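Local structure of SusD superfamily protein (Bacteroides fragilis NCTC 9343, 3NQP) at residues E48-R53 against Y317-V323; D130-I134 against W454-R458; K194-S199 against N262-A268; I378-W384 against E445-Q451. The protein probably binds glycans at the outer membrane for uptake, as in SusD, the starch-binding lipoprotein of Bacteroides. Residues are numbered along the deposited sequence.

Contact 1: residues E48-R53 against Y317-V323. With EDO (1,2-ethanediol), chain E.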
# COMPACT_ATOMS: atom_id res chain seq x y z
N GLU A 48 3.87 -4.18 2.55
CA GLU A 48 3.55 -4.81 3.87
C GLU A 48 4.65 -5.70 4.43
O GLU A 48 4.95 -5.63 5.62
CB GLU A 48 2.33 -5.75 3.76
CG GLU A 48 1.03 -5.14 3.59
CD GLU A 48 0.43 -4.54 4.83
OE1 GLU A 48 0.67 -4.98 5.97
OE2 GLU A 48 -0.37 -3.64 4.60
N LEU A 49 5.21 -6.58 3.60
CA LEU A 49 5.94 -7.73 4.17
C LEU A 49 7.15 -7.41 5.03
O LEU A 49 7.43 -8.14 5.97
CB LEU A 49 6.33 -8.74 3.10
CG LEU A 49 5.22 -9.54 2.39
CD1 LEU A 49 5.90 -10.51 1.39
CD2 LEU A 49 4.22 -10.29 3.34
N ARG A 50 7.91 -6.39 4.68
CA ARG A 50 9.10 -6.01 5.47
C ARG A 50 8.75 -5.19 6.72
O ARG A 50 9.64 -4.75 7.43
CB ARG A 50 10.08 -5.23 4.59
CG ARG A 50 10.71 -6.07 3.52
CD ARG A 50 11.84 -5.28 2.81
NE ARG A 50 13.00 -5.17 3.70
CZ ARG A 50 14.18 -4.65 3.42
NH1 ARG A 50 14.45 -4.11 2.24
NH2 ARG A 50 15.12 -4.67 4.36
N GLY A 51 7.45 -4.98 6.94
CA GLY A 51 6.96 -4.14 8.04
C GLY A 51 7.11 -4.63 9.48
O GLY A 51 6.71 -3.92 10.36
N GLY A 52 7.68 -5.81 9.74
CA GLY A 52 8.03 -6.19 11.11
C GLY A 52 6.87 -6.77 11.89
O GLY A 52 6.94 -6.91 13.11
N ARG A 53 5.79 -7.12 11.22
CA ARG A 53 4.64 -7.66 11.94
C ARG A 53 4.04 -8.94 11.40
O ARG A 53 2.91 -9.33 11.82
CB ARG A 53 3.56 -6.60 12.12
CG ARG A 53 3.14 -5.90 10.89
CD ARG A 53 2.07 -4.81 11.27
NE ARG A 53 1.53 -4.27 10.05
CZ ARG A 53 0.54 -3.39 9.94
NH1 ARG A 53 -0.07 -2.91 11.01
NH2 ARG A 53 0.17 -2.98 8.71
N TYR A 317 0.12 -16.22 4.85
CA TYR A 317 0.51 -14.91 5.33
C TYR A 317 -0.29 -14.69 6.62
O TYR A 317 -1.53 -14.88 6.61
CB TYR A 317 0.15 -13.76 4.33
CG TYR A 317 0.89 -13.89 3.02
CD1 TYR A 317 0.38 -14.68 2.00
CD2 TYR A 317 2.11 -13.29 2.82
CE1 TYR A 317 1.06 -14.87 0.82
CE2 TYR A 317 2.79 -13.46 1.64
CZ TYR A 317 2.26 -14.24 0.62
OH TYR A 317 2.95 -14.46 -0.54
N GLU A 318 0.39 -14.33 7.70
CA GLU A 318 -0.27 -14.13 8.98
C GLU A 318 0.41 -13.06 9.83
O GLU A 318 1.60 -13.13 10.12
CB GLU A 318 -0.27 -15.40 9.84
CG GLU A 318 -1.19 -15.30 11.15
CD GLU A 318 -1.19 -16.62 11.93
OE1 GLU A 318 -0.56 -17.59 11.46
OE2 GLU A 318 -1.89 -16.71 12.97
N TYR A 319 -0.39 -12.13 10.33
CA TYR A 319 0.12 -11.13 11.25
C TYR A 319 0.39 -11.71 12.61
O TYR A 319 -0.37 -12.55 13.11
CB TYR A 319 -0.84 -9.97 11.38
CG TYR A 319 -0.93 -9.16 10.11
CD1 TYR A 319 0.00 -8.18 9.84
CD2 TYR A 319 -1.93 -9.39 9.19
CE1 TYR A 319 -0.05 -7.43 8.65
CE2 TYR A 319 -2.01 -8.61 7.99
CZ TYR A 319 -1.04 -7.66 7.75
OH TYR A 319 -1.06 -6.90 6.60
N ASN A 320 1.46 -11.24 13.23
CA ASN A 320 1.75 -11.57 14.63
C ASN A 320 0.49 -11.17 15.39
O ASN A 320 -0.12 -10.14 15.09
CB ASN A 320 2.91 -10.71 15.09
CG ASN A 320 3.38 -11.03 16.46
OD1 ASN A 320 2.68 -10.78 17.44
ND2 ASN A 320 4.61 -11.58 16.55
N LYS A 321 0.10 -11.96 16.36
CA LYS A 321 -1.17 -11.73 17.05
C LYS A 321 -1.23 -10.42 17.87
O LYS A 321 -2.32 -9.93 18.20
CB LYS A 321 -1.47 -12.93 17.95
CG LYS A 321 -0.54 -13.07 19.16
CD LYS A 321 -0.97 -14.27 20.06
CE LYS A 321 -0.46 -15.62 19.42
NZ LYS A 321 -0.80 -16.81 20.24
N ALA A 322 -0.08 -9.87 18.19
CA ALA A 322 0.01 -8.52 18.78
C ALA A 322 -0.59 -7.44 17.89
O ALA A 322 -1.00 -6.39 18.40
CB ALA A 322 1.47 -8.17 19.13
N VAL A 323 -0.67 -7.66 16.58
CA VAL A 323 -1.29 -6.67 15.70
C VAL A 323 -2.78 -6.58 16.06
O VAL A 323 -3.31 -5.50 16.31
CB VAL A 323 -1.07 -7.03 14.22
CG1 VAL A 323 -1.87 -6.16 13.30
CG2 VAL A 323 0.45 -6.94 13.85
C1 EDO E . 0.18 -20.09 20.88
O1 EDO E . -0.82 -19.25 21.45
C2 EDO E . 0.01 -20.28 19.36
O2 EDO E . 0.34 -19.11 18.61

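Contact 2: residues D130-I134 against W454-R458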
# COMPACT_ATOMS: atom_id res chain seq x y z
N ASP A 130 7.64 3.30 -7.06
CA ASP A 130 7.90 1.98 -6.44
C ASP A 130 9.38 1.58 -6.70
O ASP A 130 10.09 1.17 -5.75
CB ASP A 130 6.95 0.92 -6.93
CG ASP A 130 5.63 0.84 -6.10
OD1 ASP A 130 5.40 1.70 -5.22
OD2 ASP A 130 4.83 -0.07 -6.38
N LEU A 131 9.83 1.68 -7.95
CA LEU A 131 11.21 1.27 -8.27
C LEU A 131 12.21 2.11 -7.47
O LEU A 131 13.19 1.59 -6.94
CB LEU A 131 11.48 1.35 -9.78
CG LEU A 131 10.76 0.27 -10.62
CD1 LEU A 131 10.97 0.55 -12.06
CD2 LEU A 131 11.18 -1.17 -10.32
N TYR A 132 11.95 3.41 -7.33
CA TYR A 132 12.86 4.29 -6.53
C TYR A 132 12.89 3.92 -5.06
O TYR A 132 13.94 3.88 -4.44
CB TYR A 132 12.45 5.75 -6.70
CG TYR A 132 13.12 6.79 -5.87
CD1 TYR A 132 12.71 7.03 -4.57
CD2 TYR A 132 14.20 7.54 -6.38
CE1 TYR A 132 13.30 7.99 -3.80
CE2 TYR A 132 14.80 8.55 -5.61
CZ TYR A 132 14.34 8.78 -4.32
OH TYR A 132 14.89 9.76 -3.52
N ARG A 133 11.72 3.65 -4.47
CA ARG A 133 11.68 3.28 -3.06
C ARG A 133 12.27 1.91 -2.75
O ARG A 133 12.79 1.66 -1.66
CB ARG A 133 10.25 3.38 -2.54
CG ARG A 133 9.76 4.83 -2.54
CD ARG A 133 8.38 4.95 -1.89
NE ARG A 133 7.37 4.33 -2.71
CZ ARG A 133 6.09 4.29 -2.40
NH1 ARG A 133 5.63 4.88 -1.29
NH2 ARG A 133 5.26 3.71 -3.23
N ILE A 134 12.16 1.00 -3.70
CA ILE A 134 12.67 -0.36 -3.53
C ILE A 134 14.15 -0.42 -3.87
O ILE A 134 14.90 -0.98 -3.13
CB ILE A 134 11.89 -1.35 -4.42
CG1 ILE A 134 10.44 -1.45 -3.95
CG2 ILE A 134 12.58 -2.77 -4.51
CD1 ILE A 134 10.27 -2.17 -2.61
N TRP A 454 6.78 1.43 3.98
CA TRP A 454 7.07 2.81 3.56
C TRP A 454 7.13 3.77 4.77
O TRP A 454 8.05 4.60 4.90
CB TRP A 454 6.08 3.27 2.49
CG TRP A 454 6.02 2.37 1.26
CD1 TRP A 454 4.91 1.98 0.58
CD2 TRP A 454 7.14 1.86 0.53
NE1 TRP A 454 5.27 1.21 -0.51
CE2 TRP A 454 6.63 1.13 -0.55
CE3 TRP A 454 8.52 1.94 0.69
CZ2 TRP A 454 7.46 0.48 -1.46
CZ3 TRP A 454 9.34 1.27 -0.22
CH2 TRP A 454 8.80 0.56 -1.26
N ASP A 455 6.18 3.62 5.67
CA ASP A 455 6.14 4.41 6.92
C ASP A 455 7.43 4.27 7.74
O ASP A 455 7.91 5.28 8.27
CB ASP A 455 4.92 4.01 7.75
CG ASP A 455 3.59 4.35 7.07
OD1 ASP A 455 3.56 5.18 6.14
OD2 ASP A 455 2.55 3.76 7.45
N LEU A 456 7.97 3.04 7.82
CA LEU A 456 9.21 2.77 8.55
C LEU A 456 10.42 3.38 7.88
O LEU A 456 11.35 3.84 8.57
CB LEU A 456 9.45 1.28 8.73
CG LEU A 456 8.43 0.58 9.64
CD1 LEU A 456 8.59 -0.97 9.43
CD2 LEU A 456 8.64 0.96 11.14
N ARG A 457 10.43 3.40 6.55
CA ARG A 457 11.52 4.06 5.82
C ARG A 457 11.47 5.59 5.99
O ARG A 457 12.51 6.24 6.05
CB ARG A 457 11.42 3.78 4.30
CG ARG A 457 11.79 2.37 3.87
CD ARG A 457 13.26 2.09 3.72
NE ARG A 457 14.02 3.15 3.03
CZ ARG A 457 14.05 3.37 1.73
NH1 ARG A 457 13.35 2.64 0.91
NH2 ARG A 457 14.78 4.35 1.25
N ARG A 458 10.27 6.14 6.09
CA ARG A 458 10.04 7.56 5.89
C ARG A 458 9.93 8.33 7.17
O ARG A 458 10.52 9.40 7.30
CB ARG A 458 8.78 7.76 5.07
CG ARG A 458 8.53 9.19 4.53
CD ARG A 458 7.10 9.35 3.99
NE ARG A 458 6.12 9.09 5.02
CZ ARG A 458 5.39 7.98 5.16
NH1 ARG A 458 5.44 6.95 4.28
NH2 ARG A 458 4.61 7.86 6.21
O HOH W 1 4.49 -0.06 -2.73
O HOH W 2 14.49 5.04 -1.75
O HOH W 3 5.53 6.41 1.20

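Contact 3: residues K194-S199 against N262-A268. With EDO (1,2-ethanediol), chain G.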
# COMPACT_ATOMS: atom_id res chain seq x y z
N LYS A 194 -15.94 4.05 -12.40
CA LYS A 194 -15.64 5.15 -11.50
C LYS A 194 -14.58 4.70 -10.48
O LYS A 194 -14.64 3.61 -9.93
CB LYS A 194 -16.95 5.57 -10.80
CG LYS A 194 -16.81 6.77 -9.89
CD LYS A 194 -18.10 7.01 -9.07
CE LYS A 194 -18.01 8.37 -8.34
NZ LYS A 194 -19.22 8.62 -7.48
N LYS A 195 -13.57 5.54 -10.29
CA LYS A 195 -12.50 5.31 -9.34
C LYS A 195 -11.62 4.08 -9.59
O LYS A 195 -10.81 3.77 -8.77
CB LYS A 195 -13.05 5.39 -7.92
CG LYS A 195 -13.41 6.87 -7.60
CD LYS A 195 -14.25 7.05 -6.37
CE LYS A 195 -14.49 8.51 -6.04
NZ LYS A 195 -14.93 8.69 -4.60
N VAL A 196 -11.78 3.42 -10.74
CA VAL A 196 -10.87 2.33 -11.11
C VAL A 196 -10.03 2.57 -12.36
O VAL A 196 -9.32 1.67 -12.82
CB VAL A 196 -11.64 1.01 -11.17
CG1 VAL A 196 -12.22 0.69 -9.71
CG2 VAL A 196 -12.74 1.02 -12.33
N TYR A 197 -10.10 3.79 -12.87
CA TYR A 197 -9.15 4.33 -13.85
C TYR A 197 -8.42 5.48 -13.17
O TYR A 197 -8.99 6.18 -12.35
CB TYR A 197 -9.89 4.83 -15.09
CG TYR A 197 -10.37 3.69 -15.94
CD1 TYR A 197 -11.58 3.05 -15.67
CD2 TYR A 197 -9.58 3.20 -16.98
CE1 TYR A 197 -12.01 1.95 -16.45
CE2 TYR A 197 -9.99 2.13 -17.76
CZ TYR A 197 -11.21 1.50 -17.48
OH TYR A 197 -11.63 0.44 -18.25
N TRP A 198 -7.17 5.68 -13.54
CA TRP A 198 -6.37 6.72 -12.92
C TRP A 198 -6.96 8.08 -13.24
O TRP A 198 -7.60 8.25 -14.28
CB TRP A 198 -4.92 6.61 -13.41
CG TRP A 198 -3.93 7.41 -12.60
CD1 TRP A 198 -3.54 8.69 -12.83
CD2 TRP A 198 -3.25 7.00 -11.42
NE1 TRP A 198 -2.63 9.09 -11.90
CE2 TRP A 198 -2.42 8.06 -11.02
CE3 TRP A 198 -3.23 5.82 -10.67
CZ2 TRP A 198 -1.57 7.99 -9.93
CZ3 TRP A 198 -2.40 5.76 -9.57
CH2 TRP A 198 -1.60 6.83 -9.20
N SER A 199 -6.83 9.03 -12.31
CA SER A 199 -7.55 10.30 -12.37
C SER A 199 -6.64 11.40 -11.89
O SER A 199 -5.56 11.13 -11.35
CB SER A 199 -8.79 10.25 -11.45
OG SER A 199 -8.38 10.08 -10.06
N ASN A 262 -16.91 3.85 -3.62
CA ASN A 262 -17.60 4.77 -2.70
C ASN A 262 -16.84 6.08 -2.48
O ASN A 262 -15.72 6.27 -2.96
CB ASN A 262 -17.85 4.06 -1.39
CG ASN A 262 -16.57 3.62 -0.74
OD1 ASN A 262 -15.80 4.46 -0.26
ND2 ASN A 262 -16.32 2.27 -0.71
N ASP A 263 -17.47 6.99 -1.75
CA ASP A 263 -16.98 8.37 -1.64
C ASP A 263 -15.65 8.53 -0.86
O ASP A 263 -15.06 9.58 -0.89
CB ASP A 263 -18.09 9.27 -0.98
CG ASP A 263 -19.25 9.56 -1.93
OD1 ASP A 263 -19.18 9.20 -3.11
OD2 ASP A 263 -20.22 10.17 -1.47
N GLU A 264 -15.21 7.51 -0.14
CA GLU A 264 -13.92 7.58 0.58
C GLU A 264 -12.78 7.23 -0.34
O GLU A 264 -11.63 7.55 -0.07
CB GLU A 264 -13.95 6.59 1.75
CG GLU A 264 -12.75 6.66 2.65
CD GLU A 264 -12.96 5.94 3.99
OE1 GLU A 264 -14.08 6.05 4.59
OE2 GLU A 264 -12.00 5.33 4.48
N ILE A 265 -13.07 6.50 -1.41
CA ILE A 265 -12.03 5.99 -2.28
C ILE A 265 -11.65 7.04 -3.32
O ILE A 265 -12.52 7.72 -3.85
CB ILE A 265 -12.48 4.68 -2.97
CG1 ILE A 265 -12.61 3.52 -1.93
CG2 ILE A 265 -11.49 4.23 -4.09
CD1 ILE A 265 -13.14 2.23 -2.54
N ILE A 266 -10.35 7.16 -3.58
CA ILE A 266 -9.81 8.01 -4.63
C ILE A 266 -9.44 7.14 -5.85
O ILE A 266 -9.93 7.37 -6.95
CB ILE A 266 -8.54 8.77 -4.17
CG1 ILE A 266 -8.87 9.91 -3.21
CG2 ILE A 266 -7.88 9.41 -5.36
CD1 ILE A 266 -8.63 9.70 -1.74
N PHE A 267 -8.62 6.13 -5.64
CA PHE A 267 -8.27 5.19 -6.71
C PHE A 267 -8.10 3.76 -6.16
O PHE A 267 -7.42 3.55 -5.14
CB PHE A 267 -7.02 5.64 -7.50
CG PHE A 267 -6.60 4.63 -8.50
CD1 PHE A 267 -7.27 4.52 -9.70
CD2 PHE A 267 -5.55 3.75 -8.23
CE1 PHE A 267 -6.92 3.55 -10.63
CE2 PHE A 267 -5.22 2.75 -9.15
CZ PHE A 267 -5.91 2.67 -10.35
N ALA A 268 -8.76 2.79 -6.81
CA ALA A 268 -8.68 1.38 -6.45
C ALA A 268 -8.48 0.54 -7.72
O ALA A 268 -8.92 0.94 -8.80
CB ALA A 268 -10.00 0.94 -5.75
C1 EDO G . -11.37 -2.52 -14.98
O1 EDO G . -10.90 -3.87 -15.18
C2 EDO G . -10.21 -1.55 -15.16
O2 EDO G . -9.77 -1.63 -16.52
O HOH W 4 -17.64 7.73 -5.18
O HOH W 5 -8.58 -0.31 -11.48
O HOH W 6 -8.94 7.63 -9.42

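Contact 4: residues I378-W384 against E445-Q451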
# COMPACT_ATOMS: atom_id res chain seq x y z
N ILE A 378 -7.48 -1.04 -2.88
CA ILE A 378 -7.53 0.44 -2.77
C ILE A 378 -6.10 0.89 -2.61
O ILE A 378 -5.40 0.37 -1.74
CB ILE A 378 -8.33 0.89 -1.51
CG1 ILE A 378 -9.75 0.31 -1.60
CG2 ILE A 378 -8.24 2.45 -1.36
CD1 ILE A 378 -10.63 0.44 -0.36
N PHE A 379 -5.65 1.81 -3.48
CA PHE A 379 -4.35 2.42 -3.39
C PHE A 379 -4.41 3.74 -2.62
O PHE A 379 -3.53 4.00 -1.82
CB PHE A 379 -3.76 2.67 -4.79
CG PHE A 379 -3.25 1.45 -5.48
CD1 PHE A 379 -3.34 0.18 -4.92
CD2 PHE A 379 -2.69 1.58 -6.73
CE1 PHE A 379 -2.84 -0.93 -5.60
CE2 PHE A 379 -2.18 0.49 -7.40
CZ PHE A 379 -2.25 -0.75 -6.85
N TYR A 380 -5.42 4.57 -2.86
CA TYR A 380 -5.60 5.82 -2.09
C TYR A 380 -7.04 5.95 -1.65
O TYR A 380 -7.93 5.83 -2.49
CB TYR A 380 -5.27 7.04 -2.91
CG TYR A 380 -3.87 7.08 -3.41
CD1 TYR A 380 -2.81 7.23 -2.51
CD2 TYR A 380 -3.58 6.94 -4.76
CE1 TYR A 380 -1.53 7.27 -2.92
CE2 TYR A 380 -2.24 6.99 -5.19
CZ TYR A 380 -1.22 7.14 -4.26
OH TYR A 380 0.12 7.20 -4.61
N ARG A 381 -7.26 6.19 -0.35
CA ARG A 381 -8.58 6.60 0.16
C ARG A 381 -8.42 7.74 1.21
O ARG A 381 -7.31 8.07 1.62
CB ARG A 381 -9.32 5.39 0.71
CG ARG A 381 -8.63 4.65 1.76
CD ARG A 381 -9.50 3.51 2.29
NE ARG A 381 -8.80 2.73 3.29
CZ ARG A 381 -8.87 2.90 4.62
NH1 ARG A 381 -9.62 3.83 5.20
NH2 ARG A 381 -8.17 2.10 5.40
N LEU A 382 -9.52 8.36 1.60
CA LEU A 382 -9.42 9.65 2.29
C LEU A 382 -8.64 9.62 3.62
O LEU A 382 -7.88 10.54 3.86
CB LEU A 382 -10.83 10.26 2.48
CG LEU A 382 -10.93 11.76 2.64
CD1 LEU A 382 -10.37 12.42 1.32
CD2 LEU A 382 -12.43 12.13 2.94
N PRO A 383 -8.81 8.60 4.52
CA PRO A 383 -8.02 8.64 5.75
C PRO A 383 -6.49 8.61 5.52
O PRO A 383 -5.72 9.10 6.38
CB PRO A 383 -8.47 7.38 6.54
CG PRO A 383 -9.88 7.12 6.04
CD PRO A 383 -9.77 7.49 4.54
N TRP A 384 -6.05 8.05 4.40
CA TRP A 384 -4.62 8.15 4.02
C TRP A 384 -4.24 9.62 3.83
O TRP A 384 -3.16 10.05 4.23
CB TRP A 384 -4.30 7.29 2.78
CG TRP A 384 -2.87 7.41 2.29
CD1 TRP A 384 -1.82 6.62 2.64
CD2 TRP A 384 -2.38 8.35 1.37
NE1 TRP A 384 -0.68 7.03 2.01
CE2 TRP A 384 -0.99 8.11 1.23
CE3 TRP A 384 -2.96 9.41 0.67
CZ2 TRP A 384 -0.18 8.89 0.40
CZ3 TRP A 384 -2.18 10.15 -0.17
CH2 TRP A 384 -0.81 9.89 -0.30
N GLU A 445 -5.20 1.42 10.68
CA GLU A 445 -6.13 1.83 9.63
C GLU A 445 -5.89 1.03 8.33
O GLU A 445 -6.83 0.71 7.59
CB GLU A 445 -6.01 3.33 9.36
CG GLU A 445 -6.99 3.97 8.38
CD GLU A 445 -8.45 3.90 8.85
OE1 GLU A 445 -8.70 3.74 10.06
OE2 GLU A 445 -9.33 4.00 8.01
N PHE A 446 -4.62 0.74 8.06
CA PHE A 446 -4.18 0.26 6.75
C PHE A 446 -3.56 -1.15 6.71
O PHE A 446 -2.71 -1.47 5.88
CB PHE A 446 -3.20 1.26 6.19
CG PHE A 446 -3.76 2.58 5.95
CD1 PHE A 446 -4.78 2.77 5.01
CD2 PHE A 446 -3.30 3.70 6.66
CE1 PHE A 446 -5.32 4.01 4.81
CE2 PHE A 446 -3.85 4.94 6.43
CZ PHE A 446 -4.86 5.09 5.51
N ILE A 447 -4.03 -2.01 7.58
CA ILE A 447 -3.71 -3.44 7.51
C ILE A 447 -4.08 -3.96 6.12
O ILE A 447 -5.20 -3.79 5.66
CB ILE A 447 -4.42 -4.24 8.63
CG1 ILE A 447 -3.76 -3.91 9.99
CG2 ILE A 447 -4.32 -5.77 8.37
CD1 ILE A 447 -4.41 -4.52 11.19
N GLN A 448 -3.08 -4.54 5.44
CA GLN A 448 -3.25 -5.16 4.16
C GLN A 448 -3.44 -4.13 3.04
O GLN A 448 -3.96 -4.46 2.00
CB GLN A 448 -4.41 -6.16 4.17
CG GLN A 448 -4.25 -7.27 3.15
CD GLN A 448 -5.44 -8.19 3.12
OE1 GLN A 448 -6.54 -7.77 2.77
NE2 GLN A 448 -5.21 -9.47 3.45
N GLU A 449 -3.00 -2.89 3.30
CA GLU A 449 -3.12 -1.75 2.37
C GLU A 449 -1.75 -1.09 2.10
O GLU A 449 -1.67 -0.01 1.52
CB GLU A 449 -4.15 -0.75 2.88
CG GLU A 449 -5.59 -1.16 2.69
CD GLU A 449 -6.51 -0.08 3.16
OE1 GLU A 449 -6.80 -0.07 4.41
OE2 GLU A 449 -6.92 0.77 2.31
N GLY A 450 -0.67 -1.79 2.43
CA GLY A 450 0.63 -1.54 1.81
C GLY A 450 1.38 -0.29 2.27
O GLY A 450 2.11 0.32 1.48
N GLN A 451 1.21 0.09 3.53
CA GLN A 451 1.88 1.28 4.02
C GLN A 451 3.10 1.09 4.96
O GLN A 451 4.03 1.93 4.96
CB GLN A 451 0.87 2.15 4.75
CG GLN A 451 -0.33 2.59 3.90
CD GLN A 451 0.06 3.45 2.74
OE1 GLN A 451 0.64 4.53 2.90
NE2 GLN A 451 -0.22 2.95 1.53
O HOH W 7 -5.24 1.96 0.63
O HOH W 8 -2.33 1.83 -0.47

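Contact 1: residues E48-R53 against Y317-V323
One buried carboxylate oxygen, E48 OE1, serves partners from both sides of this meeting of the loop after helix 39-48 with the start of helix 321-325 and the loop before it: it accepts the hydroxyl of Y319 (OH to OE1 2.7 Å) and pairs with R53 of its own segment in a longer, weak salt bridge (NH2 to OE1 3.4 Å). The other carboxylate oxygen of E48 turns to G450 N, and the guanidinium of R53 is also held by D443 O, so these polar ends are shared with a third part of the chain. The second link is purely backbone. N320 N donates to R53 O at 2.8 Å with an N-H...O angle of 168°, nearly straight, and the same carbonyl receives a CA-H...O contact from Y319 CA at 3.4 Å. Apolar packing fills in around this: R53 CB lies 3.6 Å from V323 CG2, and L49 CD2 reaches the ring edge of Y317 at CD2 (3.7 Å), while the hydroxyl of Y317 bonds N67. Each segment also carries a local turn or cap. A type I turn from E48 to G51 (G51 N to E48 O 2.9 Å) redirects the chain after helix 39-48. N320, whose OD1 accepts from A322 N at 3.0 Å, caps helix 321-325. The motif is an N-capped helix start docked by its N-cap NH on a loop carbonyl, here 264 residues away in the chain.

Contact 2: residues D130-I134 against W454-R458
This is a buried helix-to-helix contact spanned by long side chains, joining the end of helix 110-135 to helix 452-458 in the interior of the chain. The segment axes come no closer than 12.3 Å and cross at 59°, and the nearest CA atoms, those of R133 and W454, are 8.1 Å apart, so the backbones do not interlock and side chains fill the gap. R133 lies flat on the indole of W454: planes are 10° apart, CZ stands 3.7 Å from the centroid of the five-membered ring and 12° off its normal, a cation-pi stack. Its aliphatic part continues the overlap, with CD 4.1 Å from the centroid of the six-membered ring (CH-pi). I134 CD1 packs obliquely at 3.4 Å from W454 CH2. The charge of R133 is anchored in its own helix by a salt bridge from NH2 to D130 OD1 (2.8 Å); D130 in turn bonds H42. A water that accepts from W454 NE1 (2.7 Å) also lies 3.2 Å from D130 OD1. R457 reaches back with a weak hydrogen bond from NH1 to R133 O (2.8 Å), and a second water joins its NH2 (3.1 Å) to Y132 O (3.0 Å). W213 of helix 200-216 and F46 of helix 39-48 close round W454. An arginine stacked on a tryptophan thus fastens helix 452-458, late in the chain, onto helix 110-135 of the helical, TPR-related scaffold of the SusD fold.

Contact 3: residues K194-S199 against N262-A268
Backbone pairing is limited to one hydrogen bond, A268 N to K195 O (3.0 Å, 166°), so the two backbones share one conventional hydrogen bond rather than a run of sheet pairing; two CA-H...O contacts flank it, F267 CA to K195 O at 3.6 Å and V196 CA to A268 O at 3.3 Å. The side-chain hydrogen bonds come from K195, whose NZ donates to I265 O (2.7 Å) and N262 O (3.0 Å), the latter carbonyl also closing the type I turn N262-I265. Water extends the polar set: one molecule joins K194 NZ and K195 NZ (both 2.9 Å) to D263 OD1 (3.0 Å), another bridges V196 O (2.5 Å) and A268 O (3.0 Å). Among the rings, W198 points its edge at the face of F267, centroids 5.1 Å apart and planes at 60°. F267 and I266 both pair with Y380 in a classic beta bulge, linking strand 265-269 to strand 377-381, while helix 200-216, which starts just after its N-cap S199, packs on I266, F267 and W198.

Contact 4: residues I378-W384 against E445-Q451
R381 lays one face of its guanidinium against the F446 ring, NH2 standing 3.5 Å from CE1, and anchors a buried salt-bridge network in the SusD-like fold. Around the guanidinium edge sit two acids: E449 binds side-on, bidentate, taking NE at OE2 (2.9 Å, 173°) and NH2 at OE1 (2.8 Å, 170°), while E445 OE2 takes NH1 (2.8 Å, 169°). The near-straight angles indicate well-seated bonds. Each charge is further shared: R333 and R412 also pair with E445, K360 with E449, and E264 with R381. R381 is the N-cap residue of helix 382-396, so the network fixes the strand-to-helix junction against the loop that follows helix 431-445, whose chain reverses in a type II turn from F446 to E449 (E449 N to F446 O 3.0 Å). F446 also packs on helix 382-396: its CZ lies 3.6 Å from W384 CB, and the edge of W384 meets its face in an offset edge-to-face pair, centroids 5.9 Å apart. W384 NE1 makes a weak hydrogen bond of 3.0 Å to Q451 OE1, which K442 also holds.

From the N terminus, 48-53 opens contact 1 and 130-134 opens contact 2 before either has closed, so these two cross. Contact 3 opens at 194-199 and closes at 262-268, nested inside both; contact 1 then closes at 317-323. Contact 4 opens at 378-384 and closes at 445-451, in series with contacts 1 and 3 and nested in contact 2, which closes last at 454-458. Contacts 3 and 4 share the two-stranded sheet 265-269/377-381 and are joined by the salt bridge of E264 OE2 with R381 NH1 (2.9 Å). Contacts 1 and 4 meet at E48 OE2 and G450 N (2.9 Å), tying the early helices to the later half.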